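PDB 6KIA: enoyl-acyl carrier protein reductase from Uncultured bacterium, which binds NADH, is linked to triclosan resistance and probably reduces the enoyl double bond of acyl carrier protein-bound intermediates in fatty acid synthesis. Local coordinates for residues 23-28 with 49-54; 82-87 with 139-144; 155-160 with 234-239. One frame throughout, in Å; residues are numbered along the deposited sequence.

Contact 1: residues 23-28 with 49-54; sequences VLFGEL and VGITVG. With NAI (1,4-dihydronicotinamide adenine dinucleotide), chain D.
The Phe25 ring meets Ile51 obliquely, its CD1 4.2 Å from Ile51 CG2, and Leu86, Met161, Phe134 and Val138 also touch it. A second flat group is the Glu27 carboxylate. Thr52 OG1 donates to Glu27 OE2 nearly along the C-O axis, while Val53 N approaches Glu27 OE2 from above the carboxylate plane at 2.9 Å, almost straight (170°). An extended chain (chi2 -172°) suits Glu27 to this reach. Val53 CG1 meets a third, the adenine, 3.5 Å from NAI C2A. Thr52 OG1 in turn accepts from Gly54 N, an ST turn.

The strands run parallel, tied by Leu24 N to Val49 O (2.8 Å) and, longer, Ile51 N to Leu24 O (3.3 Å). Ile51 CG1, in the crowded position (chi1 61°), abuts Gly26 N. Gly26, lacking a side chain, lets the ribose come close. Glu27 N donates to NAI O2B, and NAI O3B to Glu27 O at 2.7 Å.

The Glu27 backbone grips both hydroxyls of the adenosine ribose just past the C-terminal end of strand 21-25, the sheet edge where Rossmann folds bind their dinucleotide, while two protein donors and water 3 on OE2 are consistent with an ionised carboxylate.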
# COMPACT_ATOMS: atom_id res chain seq x y z
N VAL A 23 4.01 14.83 -7.83
CA VAL A 23 4.24 13.77 -8.78
C VAL A 23 3.78 12.44 -8.20
O VAL A 23 4.32 11.99 -7.20
CB VAL A 23 5.71 13.65 -9.18
CG1 VAL A 23 5.88 12.55 -10.24
CG2 VAL A 23 6.21 14.98 -9.73
N LEU A 24 2.78 11.83 -8.83
CA LEU A 24 2.28 10.53 -8.39
C LEU A 24 3.10 9.44 -9.04
O LEU A 24 3.01 9.22 -10.24
CB LEU A 24 0.79 10.37 -8.71
CG LEU A 24 0.17 9.11 -8.07
CD1 LEU A 24 0.19 9.19 -6.53
CD2 LEU A 24 -1.23 8.83 -8.61
N PHE A 25 3.94 8.79 -8.23
CA PHE A 25 4.84 7.76 -8.73
C PHE A 25 4.19 6.39 -8.52
O PHE A 25 4.53 5.64 -7.60
CB PHE A 25 6.21 7.87 -8.06
CG PHE A 25 7.31 7.14 -8.80
CD1 PHE A 25 7.90 7.71 -9.93
CD2 PHE A 25 7.71 5.87 -8.41
CE1 PHE A 25 8.89 7.04 -10.63
CE2 PHE A 25 8.72 5.19 -9.12
CZ PHE A 25 9.31 5.78 -10.22
N GLY A 26 3.21 6.11 -9.39
CA GLY A 26 2.32 4.96 -9.31
C GLY A 26 1.03 5.35 -10.02
O GLY A 26 0.85 6.53 -10.35
N GLU A 27 0.13 4.39 -10.25
CA GLU A 27 -1.14 4.70 -10.89
C GLU A 27 -2.25 4.82 -9.86
O GLU A 27 -2.22 4.18 -8.81
CB GLU A 27 -1.51 3.65 -11.94
CG GLU A 27 -0.54 3.60 -13.12
CD GLU A 27 -1.01 2.71 -14.24
OE1 GLU A 27 -1.71 1.70 -13.98
OE2 GLU A 27 -0.72 3.05 -15.41
N LEU A 28 -3.22 5.69 -10.16
CA LEU A 28 -4.33 5.99 -9.28
C LEU A 28 -5.53 5.12 -9.64
O LEU A 28 -5.98 5.13 -10.80
CB LEU A 28 -4.70 7.47 -9.40
CG LEU A 28 -5.81 7.92 -8.46
CD1 LEU A 28 -5.31 7.84 -7.01
CD2 LEU A 28 -6.19 9.37 -8.81
N VAL A 49 1.11 15.87 -11.62
CA VAL A 49 1.73 15.09 -12.69
C VAL A 49 1.80 13.63 -12.23
O VAL A 49 1.86 13.36 -11.03
CB VAL A 49 3.14 15.64 -13.05
CG1 VAL A 49 3.80 14.83 -14.17
CG2 VAL A 49 3.01 17.10 -13.45
N GLY A 50 1.69 12.70 -13.16
CA GLY A 50 1.81 11.29 -12.83
C GLY A 50 2.50 10.45 -13.88
O GLY A 50 2.75 10.87 -15.02
N ILE A 51 2.81 9.21 -13.50
CA ILE A 51 3.37 8.24 -14.42
C ILE A 51 2.31 7.24 -14.87
O ILE A 51 1.19 7.21 -14.33
CB ILE A 51 4.58 7.48 -13.77
CG1 ILE A 51 4.18 6.70 -12.51
CG2 ILE A 51 5.66 8.48 -13.37
CD1 ILE A 51 3.68 5.28 -12.75
N THR A 52 2.66 6.43 -15.86
CA THR A 52 1.82 5.30 -16.26
C THR A 52 2.72 4.07 -16.29
O THR A 52 3.93 4.19 -16.48
CB THR A 52 1.16 5.54 -17.64
OG1 THR A 52 0.44 4.37 -18.06
CG2 THR A 52 2.21 5.85 -18.68
N VAL A 53 2.15 2.89 -16.07
CA VAL A 53 2.95 1.68 -16.23
C VAL A 53 2.86 1.19 -17.68
O VAL A 53 3.52 0.23 -18.06
CB VAL A 53 2.50 0.56 -15.27
CG1 VAL A 53 2.73 0.99 -13.83
CG2 VAL A 53 1.04 0.18 -15.53
N GLY A 54 2.06 1.88 -18.48
CA GLY A 54 1.89 1.50 -19.88
C GLY A 54 0.96 0.30 -19.99
O GLY A 54 0.26 -0.04 -19.04
PA NAI D . -3.82 0.02 -5.40
O1A NAI D . -4.79 1.13 -5.66
O2A NAI D . -4.02 -1.27 -6.18
O5B NAI D . -2.36 0.61 -5.62
C5B NAI D . -1.32 -0.23 -6.08
C4B NAI D . -0.26 0.77 -6.62
O4B NAI D . 0.96 -0.10 -7.00
C3B NAI D . -0.64 1.39 -7.68
O3B NAI D . -0.21 2.81 -7.69
C2B NAI D . 0.06 0.57 -8.93
O2B NAI D . 0.08 1.42 -10.13
C1B NAI D . 1.23 0.27 -8.47
N9A NAI D . 1.73 -1.01 -9.03
C8A NAI D . 1.35 -2.29 -8.94
N7A NAI D . 2.17 -3.02 -9.68
C5A NAI D . 3.08 -2.18 -10.23
C6A NAI D . 4.13 -2.50 -11.08
N6A NAI D . 4.62 -3.72 -11.65
N1A NAI D . 4.91 -1.49 -11.52
C2A NAI D . 4.66 -0.20 -11.13
N3A NAI D . 3.61 0.10 -10.28
C4A NAI D . 2.82 -0.92 -9.84
O3 NAI D . -3.85 -0.43 -3.81
PN NAI D . -3.27 0.34 -2.51
O1N NAI D . -3.87 1.70 -2.40
O2N NAI D . -3.63 -0.59 -1.37
O5D NAI D . -1.69 0.43 -2.69
C5D NAI D . -1.01 1.68 -2.64
C4D NAI D . 0.10 1.56 -1.57
O4D NAI D . -0.47 1.50 -0.38
C3D NAI D . 0.87 0.26 -1.72
O3D NAI D . 2.24 0.46 -1.67
C2D NAI D . 0.42 -0.52 -0.47
O2D NAI D . 1.39 -1.58 -0.17
C1D NAI D . 0.31 0.40 0.45
N1N NAI D . -0.51 0.00 1.60
C2N NAI D . -1.71 -0.66 1.44
C3N NAI D . -2.43 -1.08 2.57
C7N NAI D . -3.78 -1.78 2.43
O7N NAI D . -4.25 -2.42 3.37
N7N NAI D . -4.48 -1.68 1.20
C4N NAI D . -1.97 -0.82 3.85
C5N NAI D . -0.78 -0.10 4.00
C6N NAI D . -0.06 0.30 2.87
O HOH W 1 -0.17 8.39 -12.29
O HOH W 2 -1.50 6.43 -15.36
O HOH W 3 -1.54 1.72 -17.53

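Contact 2: residues 82-87 with 139-144. With NAI (1,4-dihydronicotinamide adenine dinucleotide), chain D.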
# COMPACT_ATOMS: atom_id res chain seq x y z
N ILE A 82 3.09 11.46 -17.91
CA ILE A 82 4.26 11.34 -18.78
C ILE A 82 4.23 9.96 -19.41
O ILE A 82 4.22 8.94 -18.71
CB ILE A 82 5.56 11.58 -17.99
CG1 ILE A 82 5.57 13.02 -17.47
CG2 ILE A 82 6.78 11.29 -18.87
CD1 ILE A 82 6.73 13.34 -16.55
N ASN A 83 4.14 9.92 -20.74
CA ASN A 83 3.78 8.68 -21.42
C ASN A 83 5.00 7.79 -21.67
O ASN A 83 5.45 7.62 -22.81
CB ASN A 83 3.07 8.96 -22.74
CG ASN A 83 2.28 7.78 -23.23
OD1 ASN A 83 2.26 6.72 -22.59
ND2 ASN A 83 1.65 7.92 -24.39
N VAL A 84 5.50 7.19 -20.60
CA VAL A 84 6.60 6.24 -20.65
C VAL A 84 6.16 5.02 -19.83
O VAL A 84 5.66 5.19 -18.72
CB VAL A 84 7.90 6.83 -20.11
CG1 VAL A 84 8.98 5.77 -19.99
CG2 VAL A 84 8.36 8.02 -20.98
N PRO A 85 6.28 3.81 -20.40
CA PRO A 85 5.78 2.65 -19.64
C PRO A 85 6.66 2.26 -18.46
O PRO A 85 7.63 1.50 -18.62
CB PRO A 85 5.74 1.54 -20.69
CG PRO A 85 6.75 1.95 -21.72
CD PRO A 85 6.72 3.45 -21.76
N LEU A 86 6.31 2.74 -17.26
CA LEU A 86 7.13 2.56 -16.08
C LEU A 86 6.66 1.36 -15.29
O LEU A 86 6.33 1.46 -14.10
CB LEU A 86 7.10 3.81 -15.18
CG LEU A 86 8.21 4.85 -15.29
CD1 LEU A 86 8.15 5.78 -14.08
CD2 LEU A 86 9.57 4.21 -15.45
N MET A 87 6.61 0.21 -15.97
CA MET A 87 6.24 -1.04 -15.30
C MET A 87 7.40 -1.60 -14.50
O MET A 87 8.46 -1.89 -15.05
CB MET A 87 5.82 -2.08 -16.34
CG MET A 87 5.32 -3.33 -15.69
SD MET A 87 3.61 -3.18 -15.20
CE MET A 87 2.85 -3.59 -16.77
N ALA A 139 14.70 7.53 -16.06
CA ALA A 139 15.51 8.62 -16.63
C ALA A 139 14.73 9.40 -17.69
O ALA A 139 14.76 10.64 -17.68
CB ALA A 139 16.81 8.07 -17.20
N LYS A 140 14.04 8.68 -18.59
CA LYS A 140 13.11 9.32 -19.54
C LYS A 140 12.12 10.26 -18.86
O LYS A 140 11.98 11.44 -19.23
CB LYS A 140 12.32 8.28 -20.32
CG LYS A 140 12.70 8.06 -21.77
CD LYS A 140 11.55 8.58 -22.63
CE LYS A 140 11.45 7.89 -23.97
NZ LYS A 140 10.22 8.33 -24.70
N VAL A 141 11.43 9.71 -17.86
CA VAL A 141 10.39 10.44 -17.15
C VAL A 141 10.97 11.67 -16.47
O VAL A 141 10.42 12.76 -16.58
CB VAL A 141 9.71 9.55 -16.10
CG1 VAL A 141 8.85 10.38 -15.19
CG2 VAL A 141 8.88 8.48 -16.78
N MET A 142 12.12 11.51 -15.80
CA MET A 142 12.72 12.61 -15.07
C MET A 142 13.24 13.68 -16.02
O MET A 142 13.24 14.88 -15.70
CB MET A 142 13.85 12.10 -14.16
CG MET A 142 13.35 11.25 -13.02
SD MET A 142 12.16 12.10 -11.96
CE MET A 142 11.48 10.69 -11.12
N ALA A 143 13.69 13.26 -17.19
CA ALA A 143 14.13 14.21 -18.21
C ALA A 143 12.96 15.09 -18.61
O ALA A 143 13.09 16.34 -18.64
CB ALA A 143 14.69 13.50 -19.42
N GLU A 144 11.80 14.47 -18.82
CA GLU A 144 10.61 15.24 -19.20
C GLU A 144 10.08 16.11 -18.04
O GLU A 144 9.70 17.27 -18.23
CB GLU A 144 9.52 14.31 -19.70
CG GLU A 144 8.39 15.03 -20.41
CD GLU A 144 7.46 14.08 -21.12
OE1 GLU A 144 7.94 13.05 -21.63
OE2 GLU A 144 6.24 14.37 -21.17
PA NAI D . -3.82 0.02 -5.40
O1A NAI D . -4.79 1.13 -5.66
O2A NAI D . -4.02 -1.27 -6.18
O5B NAI D . -2.36 0.61 -5.62
C5B NAI D . -1.32 -0.23 -6.08
C4B NAI D . -0.26 0.77 -6.62
O4B NAI D . 0.96 -0.10 -7.00
C3B NAI D . -0.64 1.39 -7.68
O3B NAI D . -0.21 2.81 -7.69
C2B NAI D . 0.06 0.57 -8.93
O2B NAI D . 0.08 1.42 -10.13
C1B NAI D . 1.23 0.27 -8.47
N9A NAI D . 1.73 -1.01 -9.03
C8A NAI D . 1.35 -2.29 -8.94
N7A NAI D . 2.17 -3.02 -9.68
C5A NAI D . 3.08 -2.18 -10.23
C6A NAI D . 4.13 -2.50 -11.08
N6A NAI D . 4.62 -3.72 -11.65
N1A NAI D . 4.91 -1.49 -11.52
C2A NAI D . 4.66 -0.20 -11.13
N3A NAI D . 3.61 0.10 -10.28
C4A NAI D . 2.82 -0.92 -9.84
O3 NAI D . -3.85 -0.43 -3.81
PN NAI D . -3.27 0.34 -2.51
O1N NAI D . -3.87 1.70 -2.40
O2N NAI D . -3.63 -0.59 -1.37
O5D NAI D . -1.69 0.43 -2.69
C5D NAI D . -1.01 1.68 -2.64
C4D NAI D . 0.10 1.56 -1.57
O4D NAI D . -0.47 1.50 -0.38
C3D NAI D . 0.87 0.26 -1.72
O3D NAI D . 2.24 0.46 -1.67
C2D NAI D . 0.42 -0.52 -0.47
O2D NAI D . 1.39 -1.58 -0.17
C1D NAI D . 0.31 0.40 0.45
N1N NAI D . -0.51 0.00 1.60
C2N NAI D . -1.71 -0.66 1.44
C3N NAI D . -2.43 -1.08 2.57
C7N NAI D . -3.78 -1.78 2.43
O7N NAI D . -4.25 -2.42 3.37
N7N NAI D . -4.48 -1.68 1.20
C4N NAI D . -1.97 -0.82 3.85
C5N NAI D . -0.78 -0.10 4.00
C6N NAI D . -0.06 0.30 2.87
O HOH W 4 4.97 12.06 -22.32
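Val141 points from helix 120-146 toward the segment 82-87 and divides its two methyls between three partners. The Val141 and Ile82 side chains cross obliquely, with Ile82 CD1 3.9 Å from Val141 CG1, the methyl anti to the backbone N (chi1 168°). Val141 CG2 serves the other two, 3.8 Å from Val84 CB and 3.9 Å from Leu86 CD1. A valine suits the spot because its two methyls, forked at CB, can each meet a different part of the segment.

Ile82 and Glu144 reach toward each other tip to tip. Glu144 extends its chain with CG anti to the backbone N (chi1 -166°), which sets its OE1 3.5 Å from Ile82 CG2, a plain van der Waals touch. The charge itself is answered elsewhere: Glu144 OE2 makes a salt bridge to Arg80, and water 4 donates to it while accepting from Asn83 N at 2.8 Å. Lys140 crosses Val84 obliquely with the apolar part of its arm, its CD 3.6 Å from Val84 CG2; an aliphatic chain ending in a charge fits the exposed margin here.

The chain turns a corner at Val84, after an inverse gamma turn centred on Asn83 in which Val84 N donates to Ile82 O. Beyond it, a second inverse gamma turn centres on Leu86, and Met87, bent at chi2 and chi3, brings its SD to 3.7 Å from the adenine amino atom NAI N6A.

The contact therefore lays helix 120-146 over the end of strand 80-83 and the loop after it. Ile82 also touches Leu145, Leu86 also meets Phe134 and Val138 of this helix, and backbone bonds to Gly50 and Thr52 tie the segment to strand 47-56.

Contact 3: residues 155-160 with 234-239; sequences AFFAHT and VRYSAY. With NAI (1,4-dihydronicotinamide adenine dinucleotide), chain D.
Strands 155-159 and 234-239 run in the same direction, their axes 16° apart, in register from Ala155 beside Val234 onward. Four backbone hydrogen bonds zip them together, alternately given and received: Arg235 N to Ala155 O, Phe157 N to Arg235 O, Ser237 N to Phe157 O, and His159 N to Ser237 O. The Phe157 N bond to Arg235 O is nearly straight (175°) and lies in the carbonyl plane, whereas His159 N sits above the plane of the Ser237 carbonyl.

On one face Phe157 and Tyr236 point the same way, their ring planes near parallel but slid apart, with Phe157 CD2 3.5 Å from Tyr236 CE2. Val234 CG1 touches the Phe157 edge at CE2. Tyrosine adds a polar end here: its OH bonds to Ser220 and Arg224. On the other face, small Ser237 leaves room for Phe156, whose CE2 edge comes within 3.3 Å of Ser237 OG, in the ring plane.

These are neighbouring central strands in the parallel part of a Rossmann-type sheet, with strand 21-25 bonded to the far side of 155-159; the cofactor lies at their C-terminal ends. There Thr160 OG1, in the crowded position, donates to NAI O3B at 2.6 Å, and NAI O3D donates to Thr160 O at 3.0 Å. Tyr239 brings CB to 3.3 Å from NAI O4D, and its ring edge lies near His159 O. Water 6 joins His159 ND1 to Tyr239 N, while His159 NE2 bonds to Thr212. Water 5 donates to His159 O and hydrogen-bonds Ser237 OG.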
# COMPACT_ATOMS: atom_id res chain seq x y z
N ALA A 155 8.78 20.35 -4.71
CA ALA A 155 8.33 19.15 -5.38
C ALA A 155 8.03 18.05 -4.33
O ALA A 155 8.77 17.85 -3.36
CB ALA A 155 9.38 18.66 -6.39
N PHE A 156 6.94 17.34 -4.58
CA PHE A 156 6.42 16.29 -3.71
C PHE A 156 6.28 15.05 -4.58
O PHE A 156 5.41 14.97 -5.44
CB PHE A 156 5.05 16.75 -3.14
CG PHE A 156 4.48 15.90 -2.03
CD1 PHE A 156 3.73 16.50 -1.02
CD2 PHE A 156 4.77 14.55 -1.92
CE1 PHE A 156 3.19 15.73 0.04
CE2 PHE A 156 4.23 13.78 -0.87
CZ PHE A 156 3.47 14.39 0.10
N PHE A 157 7.17 14.08 -4.36
CA PHE A 157 7.14 12.82 -5.10
C PHE A 157 6.46 11.78 -4.24
O PHE A 157 6.98 11.44 -3.18
CB PHE A 157 8.56 12.34 -5.48
CG PHE A 157 9.28 13.23 -6.45
CD1 PHE A 157 9.16 13.03 -7.83
CD2 PHE A 157 10.10 14.23 -5.99
CE1 PHE A 157 9.85 13.83 -8.73
CE2 PHE A 157 10.80 15.03 -6.87
CZ PHE A 157 10.66 14.85 -8.26
N ALA A 158 5.28 11.30 -4.65
CA ALA A 158 4.52 10.35 -3.83
C ALA A 158 4.57 8.93 -4.44
O ALA A 158 3.92 8.63 -5.45
CB ALA A 158 3.08 10.82 -3.66
N HIS A 159 5.35 8.06 -3.82
CA HIS A 159 5.51 6.67 -4.28
C HIS A 159 4.35 5.84 -3.77
O HIS A 159 3.97 5.97 -2.62
CB HIS A 159 6.84 6.14 -3.76
CG HIS A 159 7.11 4.70 -4.04
ND1 HIS A 159 6.61 3.68 -3.25
CD2 HIS A 159 7.91 4.10 -4.96
CE1 HIS A 159 7.04 2.52 -3.70
NE2 HIS A 159 7.84 2.74 -4.73
N THR A 160 3.79 4.98 -4.62
CA THR A 160 2.66 4.14 -4.20
C THR A 160 2.86 2.69 -4.60
O THR A 160 2.01 1.85 -4.31
CB THR A 160 1.31 4.59 -4.84
OG1 THR A 160 1.36 4.34 -6.25
CG2 THR A 160 1.01 6.06 -4.56
N VAL A 234 12.17 19.66 -1.46
CA VAL A 234 11.79 18.40 -2.09
C VAL A 234 11.45 17.36 -1.03
O VAL A 234 12.16 17.19 -0.04
CB VAL A 234 12.92 17.87 -3.00
CG1 VAL A 234 12.57 16.49 -3.58
CG2 VAL A 234 13.19 18.87 -4.10
N ARG A 235 10.34 16.65 -1.26
CA ARG A 235 9.88 15.62 -0.35
C ARG A 235 9.56 14.33 -1.13
O ARG A 235 9.11 14.37 -2.28
CB ARG A 235 8.63 16.09 0.38
CG ARG A 235 8.79 17.37 1.17
CD ARG A 235 9.76 17.20 2.32
NE ARG A 235 9.79 18.41 3.15
CZ ARG A 235 10.70 19.37 3.01
NH1 ARG A 235 11.66 19.24 2.11
NH2 ARG A 235 10.66 20.45 3.78
N TYR A 236 9.81 13.19 -0.48
CA TYR A 236 9.39 11.88 -1.00
C TYR A 236 8.52 11.21 0.05
O TYR A 236 8.85 11.27 1.24
CB TYR A 236 10.58 10.97 -1.30
CG TYR A 236 11.54 11.59 -2.29
CD1 TYR A 236 12.51 12.49 -1.87
CD2 TYR A 236 11.44 11.30 -3.65
CE1 TYR A 236 13.37 13.08 -2.78
CE2 TYR A 236 12.32 11.88 -4.56
CZ TYR A 236 13.26 12.77 -4.11
OH TYR A 236 14.14 13.35 -5.01
N SER A 237 7.41 10.63 -0.37
CA SER A 237 6.58 9.85 0.56
C SER A 237 6.38 8.47 -0.05
O SER A 237 6.48 8.31 -1.28
CB SER A 237 5.23 10.54 0.80
OG SER A 237 4.45 10.53 -0.39
N ALA A 238 6.12 7.48 0.80
CA ALA A 238 5.75 6.15 0.34
C ALA A 238 4.71 5.62 1.30
O ALA A 238 4.67 6.00 2.47
CB ALA A 238 6.96 5.20 0.27
N TYR A 239 3.86 4.73 0.80
CA TYR A 239 2.87 4.05 1.64
C TYR A 239 3.47 2.74 2.12
O TYR A 239 3.78 1.87 1.31
CB TYR A 239 1.57 3.80 0.88
CG TYR A 239 0.76 5.04 0.60
CD1 TYR A 239 -0.19 5.49 1.52
CD2 TYR A 239 0.93 5.77 -0.58
CE1 TYR A 239 -0.94 6.63 1.28
CE2 TYR A 239 0.19 6.92 -0.82
CZ TYR A 239 -0.73 7.32 0.10
OH TYR A 239 -1.47 8.46 -0.14
PA NAI D . -3.82 0.02 -5.40
O1A NAI D . -4.79 1.13 -5.66
O2A NAI D . -4.02 -1.27 -6.18
O5B NAI D . -2.36 0.61 -5.62
C5B NAI D . -1.32 -0.23 -6.08
C4B NAI D . -0.26 0.77 -6.62
O4B NAI D . 0.96 -0.10 -7.00
C3B NAI D . -0.64 1.39 -7.68
O3B NAI D . -0.21 2.81 -7.69
C2B NAI D . 0.06 0.57 -8.93
O2B NAI D . 0.08 1.42 -10.13
C1B NAI D . 1.23 0.27 -8.47
N9A NAI D . 1.73 -1.01 -9.03
C8A NAI D . 1.35 -2.29 -8.94
N7A NAI D . 2.17 -3.02 -9.68
C5A NAI D . 3.08 -2.18 -10.23
C6A NAI D . 4.13 -2.50 -11.08
N6A NAI D . 4.62 -3.72 -11.65
N1A NAI D . 4.91 -1.49 -11.52
C2A NAI D . 4.66 -0.20 -11.13
N3A NAI D . 3.61 0.10 -10.28
C4A NAI D . 2.82 -0.92 -9.84
O3 NAI D . -3.85 -0.43 -3.81
PN NAI D . -3.27 0.34 -2.51
O1N NAI D . -3.87 1.70 -2.40
O2N NAI D . -3.63 -0.59 -1.37
O5D NAI D . -1.69 0.43 -2.69
C5D NAI D . -1.01 1.68 -2.64
C4D NAI D . 0.10 1.56 -1.57
O4D NAI D . -0.47 1.50 -0.38
C3D NAI D . 0.87 0.26 -1.72
O3D NAI D . 2.24 0.46 -1.67
C2D NAI D . 0.42 -0.52 -0.47
O2D NAI D . 1.39 -1.58 -0.17
C1D NAI D . 0.31 0.40 0.45
N1N NAI D . -0.51 0.00 1.60
C2N NAI D . -1.71 -0.66 1.44
C3N NAI D . -2.43 -1.08 2.57
C7N NAI D . -3.78 -1.78 2.43
O7N NAI D . -4.25 -2.42 3.37
N7N NAI D . -4.48 -1.68 1.20
C4N NAI D . -1.97 -0.82 3.85
C5N NAI D . -0.78 -0.10 4.00
C6N NAI D . -0.06 0.30 2.87
O HOH W 5 3.27 8.19 -1.02
O HOH W 6 4.36 3.05 -1.49

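Overall arrangement
Contacts 1 and 3 are buried parallel strand pairings in one sheet, and strand 21-25 bonds directly to strand 155-159, so that the two sit side by side. Contact 2 is of another kind: a helix packs on the sheet's outer strand and the following loop, without a hydrogen bond between its segments and with charged residues at its exposed margin. Strand 47-56 connects it to contact 1 through Gly50 to Ile82 and Thr52 to Leu86 backbone bonds, whereas contact 3 meets contact 2 through Met142 against Phe157. All three reach NADH: contacts 1 and 3 bond its ribose hydroxyls, and contact 2 lies against its adenine.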